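Local structure of Non-atp dependent l-selective hydantoinase (Arthrobacter aurescens, 1GKR) at residues A[69-80]-A[109-119]; A[10-18]-A[357-366]. The protein hydrolyses the cyclic amide ring of 5-substituted hydantoins, preferring aryl over alkyl derivatives, as a homotetrameric two-zinc enzyme whose enantioselectivity depends on the substrate. All coordinates share one frame; numbering follows the deposited sequence.

Contact 1: residues A[69-80]-A[109-119]; sequences KNRYGRFELDSE and KKKQAGQRLKV
Phe75 enters helix 109-116 as a knob into the hole formed by Lys109, Gln112, Ala113 and Arg116, packing two helices of the TIM-barrel amidohydrolase fold; the axes of 75-80 and 109-116 cross at -60°, 9.7 Å apart. Ala113 CB lies over one ring face, 4.2 Å from the ring centroid, a CH-pi contact, while Lys109 CG meets the ring edge and Leu117 CD2 packs on Phe75 CB. The ionic layer flanks this apolar core. Arg116 bends at chi3 (-83°), bringing NH1 2.7 Å from Glu76 OE2, which lies in the guanidinium plane; its other terminal nitrogen, NH2, forms a salt bridge with Asp65. With an alanine in place of Arg116, Glu76 OE2 and Asp65 would probably lose this cationic partner and the Phe75 ring part of its cover. Lys118 NZ forms a salt bridge of 2.9 Å with Glu80 OE2, whose sister oxygen OE1 is paired with Arg406. Among neutral polar groups, Ser79 OG both gives and receives: it donates to Phe75 O at 2.8 Å, reaching that carbonyl from the opposite face to Ser79 N, and it accepts from Lys118 N at 2.9 Å.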
loop_
_atom_site.group_PDB
_atom_site.type_symbol
_atom_site.label_atom_id
_atom_site.label_comp_id
_atom_site.label_asym_id
_atom_site.label_seq_id
_atom_site.Cartn_x
_atom_site.Cartn_y
_atom_site.Cartn_z
ATOM N N LYS A 69 20.761 4.937 -43.720
ATOM C CA LYS A 69 22.082 5.177 -43.183
ATOM C C LYS A 69 22.673 6.564 -43.431
ATOM O O LYS A 69 23.391 7.080 -42.584
ATOM C CB LYS A 69 23.052 4.087 -43.640
ATOM C CG LYS A 69 23.532 4.190 -45.061
ATOM C CD LYS A 69 24.244 2.897 -45.477
ATOM C CE LYS A 69 23.239 1.776 -45.708
ATOM N NZ LYS A 69 23.890 0.477 -46.039
ATOM N N ASN A 70 22.371 7.199 -44.555
ATOM C CA ASN A 70 22.951 8.516 -44.781
ATOM C C ASN A 70 22.215 9.640 -44.080
ATOM O O ASN A 70 22.613 10.797 -44.168
ATOM C CB ASN A 70 23.038 8.813 -46.273
ATOM C CG ASN A 70 24.050 7.940 -46.964
ATOM O OD1 ASN A 70 25.228 7.912 -46.577
ATOM N ND2 ASN A 70 23.606 7.208 -47.987
ATOM N N ARG A 71 21.162 9.301 -43.355
ATOM C CA ARG A 71 20.387 10.316 -42.675
ATOM C C ARG A 71 20.437 10.247 -41.140
ATOM O O ARG A 71 20.399 11.285 -40.465
ATOM C CB ARG A 71 18.943 10.219 -43.168
ATOM C CG ARG A 71 18.008 11.334 -42.711
ATOM C CD ARG A 71 16.805 11.472 -43.663
ATOM N NE ARG A 71 17.236 11.493 -45.064
ATOM C CZ ARG A 71 17.276 10.424 -45.860
ATOM N NH1 ARG A 71 16.899 9.227 -45.414
ATOM N NH2 ARG A 71 17.725 10.543 -47.102
ATOM N N TYR A 72 20.537 9.035 -40.592
ATOM C CA TYR A 72 20.547 8.844 -39.142
ATOM C C TYR A 72 21.853 8.335 -38.536
ATOM O O TYR A 72 22.378 8.945 -37.612
ATOM C CB TYR A 72 19.406 7.908 -38.768
ATOM C CG TYR A 72 18.068 8.456 -39.172
ATOM C CD1 TYR A 72 17.450 9.440 -38.413
ATOM C CD2 TYR A 72 17.448 8.043 -40.348
ATOM C CE1 TYR A 72 16.242 10.007 -38.811
ATOM C CE2 TYR A 72 16.239 8.602 -40.757
ATOM C CZ TYR A 72 15.641 9.587 -39.981
ATOM O OH TYR A 72 14.441 10.155 -40.358
ATOM N N GLY A 73 22.366 7.216 -39.042
ATOM C CA GLY A 73 23.612 6.668 -38.530
ATOM C C GLY A 73 24.152 5.508 -39.352
ATOM O O GLY A 73 23.390 4.782 -40.005
ATOM N N ARG A 74 25.472 5.332 -39.324
ATOM C CA ARG A 74 26.134 4.249 -40.059
ATOM C C ARG A 74 26.820 3.311 -39.058
ATOM O O ARG A 74 27.472 3.772 -38.117
ATOM C CB ARG A 74 27.214 4.809 -40.996
ATOM C CG ARG A 74 26.828 6.045 -41.803
ATOM C CD ARG A 74 26.065 5.679 -43.068
ATOM N NE ARG A 74 26.878 4.861 -43.959
ATOM C CZ ARG A 74 27.982 5.288 -44.554
ATOM N NH1 ARG A 74 28.398 6.532 -44.354
ATOM N NH2 ARG A 74 28.671 4.468 -45.333
ATOM N N PHE A 75 26.697 2.002 -39.259
ATOM C CA PHE A 75 27.343 1.070 -38.351
ATOM C C PHE A 75 28.835 1.351 -38.166
ATOM O O PHE A 75 29.309 1.376 -37.030
ATOM C CB PHE A 75 27.165 -0.376 -38.822
ATOM C CG PHE A 75 25.758 -0.892 -38.703
ATOM C CD1 PHE A 75 24.975 -0.584 -37.593
ATOM C CD2 PHE A 75 25.224 -1.721 -39.683
ATOM C CE1 PHE A 75 23.683 -1.098 -37.466
ATOM C CE2 PHE A 75 23.935 -2.240 -39.565
ATOM C CZ PHE A 75 23.162 -1.930 -38.459
ATOM N N GLU A 76 29.573 1.570 -39.259
ATOM C CA GLU A 76 31.017 1.816 -39.156
ATOM C C GLU A 76 31.386 3.149 -38.555
ATOM O O GLU A 76 32.537 3.347 -38.173
ATOM C CB GLU A 76 31.739 1.730 -40.503
ATOM C CG GLU A 76 30.970 1.131 -41.638
ATOM C CD GLU A 76 29.931 2.075 -42.174
ATOM O OE1 GLU A 76 30.280 3.255 -42.400
ATOM O OE2 GLU A 76 28.774 1.629 -42.371
ATOM N N LEU A 77 30.448 4.082 -38.484
ATOM C CA LEU A 77 30.789 5.367 -37.888
ATOM C C LEU A 77 30.420 5.421 -36.419
ATOM O O LEU A 77 31.289 5.593 -35.564
ATOM C CB LEU A 77 30.115 6.508 -38.638
ATOM C CG LEU A 77 30.551 6.577 -40.097
ATOM C CD1 LEU A 77 29.982 7.823 -40.740
ATOM C CD2 LEU A 77 32.067 6.572 -40.163
ATOM N N ASP A 78 29.134 5.256 -36.127
ATOM C CA ASP A 78 28.649 5.294 -34.753
ATOM C C ASP A 78 29.258 4.218 -33.855
ATOM O O ASP A 78 29.463 4.454 -32.663
ATOM C CB ASP A 78 27.127 5.183 -34.742
ATOM C CG ASP A 78 26.468 6.323 -35.474
ATOM O OD1 ASP A 78 26.835 6.555 -36.646
ATOM O OD2 ASP A 78 25.588 6.986 -34.888
ATOM N N SER A 79 29.555 3.043 -34.403
ATOM C CA SER A 79 30.144 2.025 -33.558
ATOM C C SER A 79 31.542 2.484 -33.101
ATOM O O SER A 79 32.102 1.955 -32.144
ATOM C CB SER A 79 30.196 0.665 -34.276
ATOM O OG SER A 79 31.266 0.574 -35.188
ATOM N N GLU A 80 32.113 3.476 -33.768
ATOM C CA GLU A 80 33.415 3.962 -33.323
ATOM C C GLU A 80 33.182 4.825 -32.090
ATOM O O GLU A 80 34.034 4.894 -31.206
ATOM C CB GLU A 80 34.120 4.783 -34.406
ATOM C CG GLU A 80 34.596 3.961 -35.586
ATOM C CD GLU A 80 35.776 4.600 -36.293
ATOM O OE1 GLU A 80 35.987 5.815 -36.100
ATOM O OE2 GLU A 80 36.483 3.891 -37.047
ATOM N N LYS A 109 19.752 -7.447 -41.617
ATOM C CA LYS A 109 20.403 -6.504 -40.708
ATOM C C LYS A 109 21.585 -7.178 -40.013
ATOM O O LYS A 109 22.622 -6.561 -39.801
ATOM C CB LYS A 109 19.415 -5.969 -39.664
ATOM C CG LYS A 109 20.013 -4.857 -38.812
ATOM C CD LYS A 109 19.129 -4.428 -37.640
ATOM C CE LYS A 109 18.168 -3.340 -38.029
ATOM N NZ LYS A 109 17.881 -2.449 -36.874
ATOM N N LYS A 110 21.431 -8.452 -39.679
ATOM C CA LYS A 110 22.490 -9.193 -39.013
ATOM C C LYS A 110 23.722 -9.317 -39.900
ATOM O O LYS A 110 24.863 -9.189 -39.438
ATOM C CB LYS A 110 21.975 -10.574 -38.649
ATOM C CG LYS A 110 23.023 -11.545 -38.165
ATOM C CD LYS A 110 22.310 -12.798 -37.726
ATOM C CE LYS A 110 23.217 -14.001 -37.663
ATOM N NZ LYS A 110 22.369 -15.197 -37.372
ATOM N N LYS A 111 23.473 -9.574 -41.178
ATOM C CA LYS A 111 24.529 -9.725 -42.162
ATOM C C LYS A 111 25.283 -8.411 -42.276
ATOM O O LYS A 111 26.505 -8.369 -42.162
ATOM C CB LYS A 111 23.902 -10.102 -43.496
ATOM C CG LYS A 111 24.862 -10.412 -44.621
ATOM C CD LYS A 111 24.042 -10.834 -45.835
ATOM C CE LYS A 111 24.766 -10.597 -47.155
ATOM N NZ LYS A 111 23.819 -10.768 -48.303
ATOM N N GLN A 112 24.539 -7.339 -42.487
ATOM C CA GLN A 112 25.114 -6.008 -42.608
ATOM C C GLN A 112 25.887 -5.592 -41.363
ATOM O O GLN A 112 27.067 -5.239 -41.437
ATOM C CB GLN A 112 23.999 -5.003 -42.856
ATOM C CG GLN A 112 23.295 -5.207 -44.167
ATOM C CD GLN A 112 23.920 -4.387 -45.252
ATOM O OE1 GLN A 112 25.136 -4.444 -45.471
ATOM N NE2 GLN A 112 23.098 -3.600 -45.942
ATOM N N ALA A 113 25.197 -5.617 -40.224
ATOM C CA ALA A 113 25.781 -5.249 -38.940
ATOM C C ALA A 113 27.094 -5.988 -38.710
ATOM O O ALA A 113 28.072 -5.406 -38.240
ATOM C CB ALA A 113 24.811 -5.574 -37.823
ATOM N N GLY A 114 27.105 -7.274 -39.042
ATOM C CA GLY A 114 28.305 -8.066 -38.861
ATOM C C GLY A 114 29.474 -7.651 -39.741
ATOM O O GLY A 114 30.635 -7.874 -39.397
ATOM N N GLN A 115 29.174 -7.043 -40.878
ATOM C CA GLN A 115 30.218 -6.623 -41.792
ATOM C C GLN A 115 30.741 -5.230 -41.520
ATOM O O GLN A 115 31.862 -4.904 -41.907
ATOM C CB GLN A 115 29.709 -6.656 -43.226
ATOM C CG GLN A 115 29.327 -8.020 -43.741
ATOM C CD GLN A 115 28.606 -7.936 -45.080
ATOM O OE1 GLN A 115 28.222 -8.959 -45.660
ATOM N NE2 GLN A 115 28.412 -6.709 -45.577
ATOM N N ARG A 116 29.955 -4.399 -40.853
ATOM C CA ARG A 116 30.419 -3.043 -40.635
ATOM C C ARG A 116 30.616 -2.540 -39.212
ATOM O O ARG A 116 31.303 -1.535 -39.007
ATOM C CB ARG A 116 29.516 -2.090 -41.413
ATOM C CG ARG A 116 29.641 -2.276 -42.918
ATOM C CD ARG A 116 28.776 -1.305 -43.677
ATOM N NE ARG A 116 27.402 -1.769 -43.778
ATOM C CZ ARG A 116 26.345 -1.030 -43.464
ATOM N NH1 ARG A 116 26.515 0.213 -43.020
ATOM N NH2 ARG A 116 25.116 -1.529 -43.608
ATOM N N LEU A 117 30.033 -3.227 -38.232
ATOM C CA LEU A 117 30.169 -2.814 -36.836
ATOM C C LEU A 117 31.579 -3.032 -36.307
ATOM O O LEU A 117 32.282 -3.948 -36.738
ATOM C CB LEU A 117 29.171 -3.571 -35.970
ATOM C CG LEU A 117 27.775 -2.970 -36.032
ATOM C CD1 LEU A 117 26.781 -3.904 -35.355
ATOM C CD2 LEU A 117 27.811 -1.592 -35.369
ATOM N N LYS A 118 31.997 -2.182 -35.375
ATOM C CA LYS A 118 33.331 -2.298 -34.804
ATOM C C LYS A 118 33.330 -2.809 -33.355
ATOM O O LYS A 118 34.380 -3.137 -32.810
ATOM C CB LYS A 118 34.066 -0.958 -34.912
ATOM C CG LYS A 118 34.419 -0.529 -36.341
ATOM C CD LYS A 118 35.508 0.543 -36.295
ATOM C CE LYS A 118 36.108 0.846 -37.661
ATOM N NZ LYS A 118 35.210 1.719 -38.466
ATOM N N VAL A 119 32.163 -2.862 -32.724
ATOM C CA VAL A 119 32.061 -3.410 -31.373
ATOM C C VAL A 119 31.064 -4.568 -31.503
ATOM O O VAL A 119 30.416 -4.705 -32.535
ATOM C CB VAL A 119 31.578 -2.358 -30.357
ATOM C CG1 VAL A 119 32.612 -1.239 -30.251
ATOM C CG2 VAL A 119 30.235 -1.805 -30.768
#

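Contact 2: residues A[10-18]-A[357-366]; sequences RLVSSDGIT and LERLVEVMCE
Ser14, at the second position of the type I turn Ser13 to Gly16, meets Glu366 on helix 357-366. Ser14 N donates to Glu366 OE2 at 2.9 Å on the syn side, with an N-H...O angle of 147°. The hydroxyl OG is modelled as a donor to Glu366 OE1, but that oxygen is crowded, so this second bond is doubtful. Extended beyond CG (chi2 164°), the Glu366 side chain carries its carboxylate to the turn. Val361 O accepts from Cys365 N and, i to i+5, from Glu366 N, the bond that marks the pi-type turn at 362-366. Within the hairpin, Ser13 N is taken up by Gly16 O at 3.2 Å. Weaker CA-H...O contacts run both ways: Ser14 CA lies 3.3 Å from Glu358 O, and Glu358 CA 3.5 Å from Ser13 O. Val12 CG2 packs against Leu357 CB and Val361 CG2, and the Glu358 chain, bent at chi2, lies along the turn, CG near Gly16 N and carboxylate by Ile17 CD1. Strand 10-13 passes the helix axis at 7.3 Å and pairs with strand 51-62 through the Val12 and Val52 backbones; the helix rests on that strand through Leu357 on Phe51, and on helix 341-350 through Leu360.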
loop_
_atom_site.group_PDB
_atom_site.type_symbol
_atom_site.label_atom_id
_atom_site.label_comp_id
_atom_site.label_asym_id
_atom_site.label_seq_id
_atom_site.Cartn_x
_atom_site.Cartn_y
_atom_site.Cartn_z
ATOM N N ARG A 10 42.563 -2.708 -10.696
ATOM C CA ARG A 10 41.763 -2.531 -9.500
ATOM C C ARG A 10 40.416 -2.839 -10.153
ATOM O O ARG A 10 39.675 -1.961 -10.580
ATOM C CB ARG A 10 41.848 -1.100 -8.984
ATOM C CG ARG A 10 41.772 -1.032 -7.477
ATOM C CD ARG A 10 41.752 0.396 -6.981
ATOM N NE ARG A 10 43.050 1.035 -7.145
ATOM C CZ ARG A 10 44.096 0.785 -6.366
ATOM N NH1 ARG A 10 43.982 -0.088 -5.367
ATOM N NH2 ARG A 10 45.256 1.398 -6.590
ATOM N N LEU A 11 40.171 -4.133 -10.278
ATOM C CA LEU A 11 39.002 -4.703 -10.924
ATOM C C LEU A 11 37.684 -4.470 -10.195
ATOM O O LEU A 11 37.521 -4.893 -9.051
ATOM C CB LEU A 11 39.282 -6.191 -11.092
ATOM C CG LEU A 11 38.317 -7.143 -11.762
ATOM C CD1 LEU A 11 37.756 -6.533 -13.036
ATOM C CD2 LEU A 11 39.083 -8.427 -12.061
ATOM N N VAL A 12 36.731 -3.804 -10.847
ATOM C CA VAL A 12 35.452 -3.535 -10.192
ATOM C C VAL A 12 34.260 -4.330 -10.711
ATOM O O VAL A 12 34.093 -4.536 -11.919
ATOM C CB VAL A 12 35.120 -2.004 -10.188
ATOM C CG1 VAL A 12 36.027 -1.276 -11.121
ATOM C CG2 VAL A 12 33.671 -1.760 -10.536
ATOM N N SER A 13 33.453 -4.807 -9.767
ATOM C CA SER A 13 32.255 -5.577 -10.071
ATOM C C SER A 13 31.163 -4.932 -9.241
ATOM O O SER A 13 31.438 -4.000 -8.494
ATOM C CB SER A 13 32.426 -7.042 -9.678
ATOM O OG SER A 13 32.471 -7.182 -8.268
ATOM N N SER A 14 29.932 -5.406 -9.359
ATOM C CA SER A 14 28.855 -4.789 -8.601
ATOM C C SER A 14 29.048 -4.911 -7.104
ATOM O O SER A 14 28.518 -4.105 -6.350
ATOM C CB SER A 14 27.504 -5.383 -8.978
ATOM O OG SER A 14 27.487 -6.758 -8.681
ATOM N N ASP A 15 29.803 -5.899 -6.647
ATOM C CA ASP A 15 29.964 -5.996 -5.210
ATOM C C ASP A 15 31.360 -5.788 -4.621
ATOM O O ASP A 15 31.706 -6.404 -3.627
ATOM C CB ASP A 15 29.359 -7.304 -4.691
ATOM C CG ASP A 15 29.882 -8.507 -5.405
ATOM O OD1 ASP A 15 31.113 -8.604 -5.591
ATOM O OD2 ASP A 15 29.052 -9.365 -5.771
ATOM N N GLY A 16 32.150 -4.897 -5.211
ATOM C CA GLY A 16 33.465 -4.641 -4.655
ATOM C C GLY A 16 34.623 -4.563 -5.621
ATOM O O GLY A 16 34.528 -5.015 -6.758
ATOM N N ILE A 17 35.723 -3.980 -5.158
ATOM C CA ILE A 17 36.921 -3.851 -5.968
ATOM C C ILE A 17 37.933 -4.891 -5.507
ATOM O O ILE A 17 38.206 -4.981 -4.320
ATOM C CB ILE A 17 37.585 -2.451 -5.796
ATOM C CG1 ILE A 17 36.744 -1.358 -6.451
ATOM C CG2 ILE A 17 38.963 -2.447 -6.439
ATOM C CD1 ILE A 17 35.443 -1.140 -5.814
ATOM N N THR A 18 38.476 -5.693 -6.415
ATOM C CA THR A 18 39.501 -6.642 -6.006
ATOM C C THR A 18 40.768 -6.396 -6.825
ATOM O O THR A 18 40.710 -6.139 -8.021
ATOM C CB THR A 18 39.042 -8.113 -6.135
ATOM O OG1 THR A 18 38.623 -8.380 -7.468
ATOM C CG2 THR A 18 37.875 -8.390 -5.187
ATOM N N LEU A 357 31.203 3.252 -7.962
ATOM C CA LEU A 357 31.676 2.513 -9.117
ATOM C C LEU A 357 30.972 1.171 -9.186
ATOM O O LEU A 357 30.597 0.718 -10.266
ATOM C CB LEU A 357 33.186 2.282 -9.036
ATOM C CG LEU A 357 34.063 3.319 -9.731
ATOM C CD1 LEU A 357 35.520 3.130 -9.359
ATOM C CD2 LEU A 357 33.880 3.174 -11.218
ATOM N N GLU A 358 30.786 0.543 -8.028
ATOM C CA GLU A 358 30.151 -0.762 -7.969
ATOM C C GLU A 358 28.754 -0.741 -8.540
ATOM O O GLU A 358 28.366 -1.644 -9.275
ATOM C CB GLU A 358 30.109 -1.284 -6.531
ATOM C CG GLU A 358 31.478 -1.596 -5.931
ATOM C CD GLU A 358 32.056 -0.440 -5.133
ATOM O OE1 GLU A 358 31.882 0.729 -5.547
ATOM O OE2 GLU A 358 32.697 -0.705 -4.091
ATOM N N ARG A 359 27.989 0.289 -8.204
ATOM C CA ARG A 359 26.629 0.382 -8.708
ATOM C C ARG A 359 26.624 0.681 -10.212
ATOM O O ARG A 359 25.813 0.129 -10.966
ATOM C CB ARG A 359 25.869 1.459 -7.950
ATOM C CG ARG A 359 24.517 1.729 -8.542
ATOM C CD ARG A 359 23.428 1.453 -7.549
ATOM N NE ARG A 359 23.219 0.030 -7.331
ATOM C CZ ARG A 359 22.775 -0.480 -6.185
ATOM N NH1 ARG A 359 22.503 0.313 -5.155
ATOM N NH2 ARG A 359 22.594 -1.786 -6.067
ATOM N N LEU A 360 27.538 1.550 -10.639
ATOM C CA LEU A 360 27.648 1.910 -12.044
ATOM C C LEU A 360 27.862 0.662 -12.875
ATOM O O LEU A 360 27.222 0.478 -13.904
ATOM C CB LEU A 360 28.812 2.876 -12.262
ATOM C CG LEU A 360 28.968 3.432 -13.682
ATOM C CD1 LEU A 360 29.608 4.801 -13.631
ATOM C CD2 LEU A 360 29.798 2.492 -14.522
ATOM N N VAL A 361 28.766 -0.199 -12.434
ATOM C CA VAL A 361 29.025 -1.423 -13.175
ATOM C C VAL A 361 27.807 -2.344 -13.189
ATOM O O VAL A 361 27.577 -3.076 -14.151
ATOM C CB VAL A 361 30.247 -2.168 -12.593
ATOM C CG1 VAL A 361 30.288 -3.609 -13.072
ATOM C CG2 VAL A 361 31.501 -1.457 -13.033
ATOM N N GLU A 362 27.016 -2.288 -12.127
ATOM C CA GLU A 362 25.833 -3.126 -12.035
ATOM C C GLU A 362 24.765 -2.727 -13.045
ATOM O O GLU A 362 24.213 -3.588 -13.745
ATOM C CB GLU A 362 25.235 -3.060 -10.631
ATOM C CG GLU A 362 24.108 -4.050 -10.427
ATOM C CD GLU A 362 23.412 -3.888 -9.095
ATOM O OE1 GLU A 362 23.133 -2.725 -8.718
ATOM O OE2 GLU A 362 23.129 -4.918 -8.439
ATOM N N VAL A 363 24.479 -1.427 -13.123
ATOM C CA VAL A 363 23.448 -0.938 -14.037
ATOM C C VAL A 363 23.886 -0.742 -15.503
ATOM O O VAL A 363 23.037 -0.695 -16.404
ATOM C CB VAL A 363 22.855 0.391 -13.536
ATOM C CG1 VAL A 363 22.342 0.239 -12.131
ATOM C CG2 VAL A 363 23.893 1.470 -13.604
ATOM N N MET A 364 25.194 -0.631 -15.743
ATOM C CA MET A 364 25.696 -0.426 -17.095
ATOM C C MET A 364 26.334 -1.648 -17.717
ATOM O O MET A 364 26.587 -1.654 -18.925
ATOM C CB MET A 364 26.693 0.740 -17.141
ATOM C CG MET A 364 26.030 2.061 -16.897
ATOM S SD MET A 364 27.090 3.474 -17.119
ATOM C CE MET A 364 26.850 3.802 -18.857
ATOM N N CYS A 365 26.595 -2.679 -16.914
ATOM C CA CYS A 365 27.217 -3.888 -17.437
ATOM C C CYS A 365 26.499 -5.168 -17.057
ATOM O O CYS A 365 26.008 -5.895 -17.915
ATOM C CB CYS A 365 28.664 -3.992 -16.956
ATOM S SG CYS A 365 29.653 -2.492 -17.168
ATOM N N GLU A 366 26.439 -5.443 -15.762
ATOM C CA GLU A 366 25.829 -6.668 -15.277
ATOM C C GLU A 366 24.352 -6.900 -15.570
ATOM O O GLU A 366 24.017 -7.857 -16.272
ATOM C CB GLU A 366 26.092 -6.801 -13.780
ATOM C CG GLU A 366 27.498 -7.276 -13.469
ATOM C CD GLU A 366 27.899 -7.059 -12.022
ATOM O OE1 GLU A 366 27.015 -7.172 -11.144
ATOM O OE2 GLU A 366 29.104 -6.795 -11.773
#

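Along the chain the segments come in the order 10-18, 69-80, 109-119, 357-366, so both halves of contact 1 fall between those of contact 2. Their centres lie 29 Å apart and their nearest atoms about 12 Å, without touching. Strand 51-62 is the sequence link between them: it pairs with strand 9-13 and carries helix 357-372 at contact 2, and ends at the zinc ligands His60 and His62, after which the chain leads to helix 75-85 of contact 1. Contact 1 joins two successive barrel helices, with the Lys109 side chain about 12 Å from a zinc ion; contact 2, remote from the metals, fastens the N-terminal hairpin to a late helix.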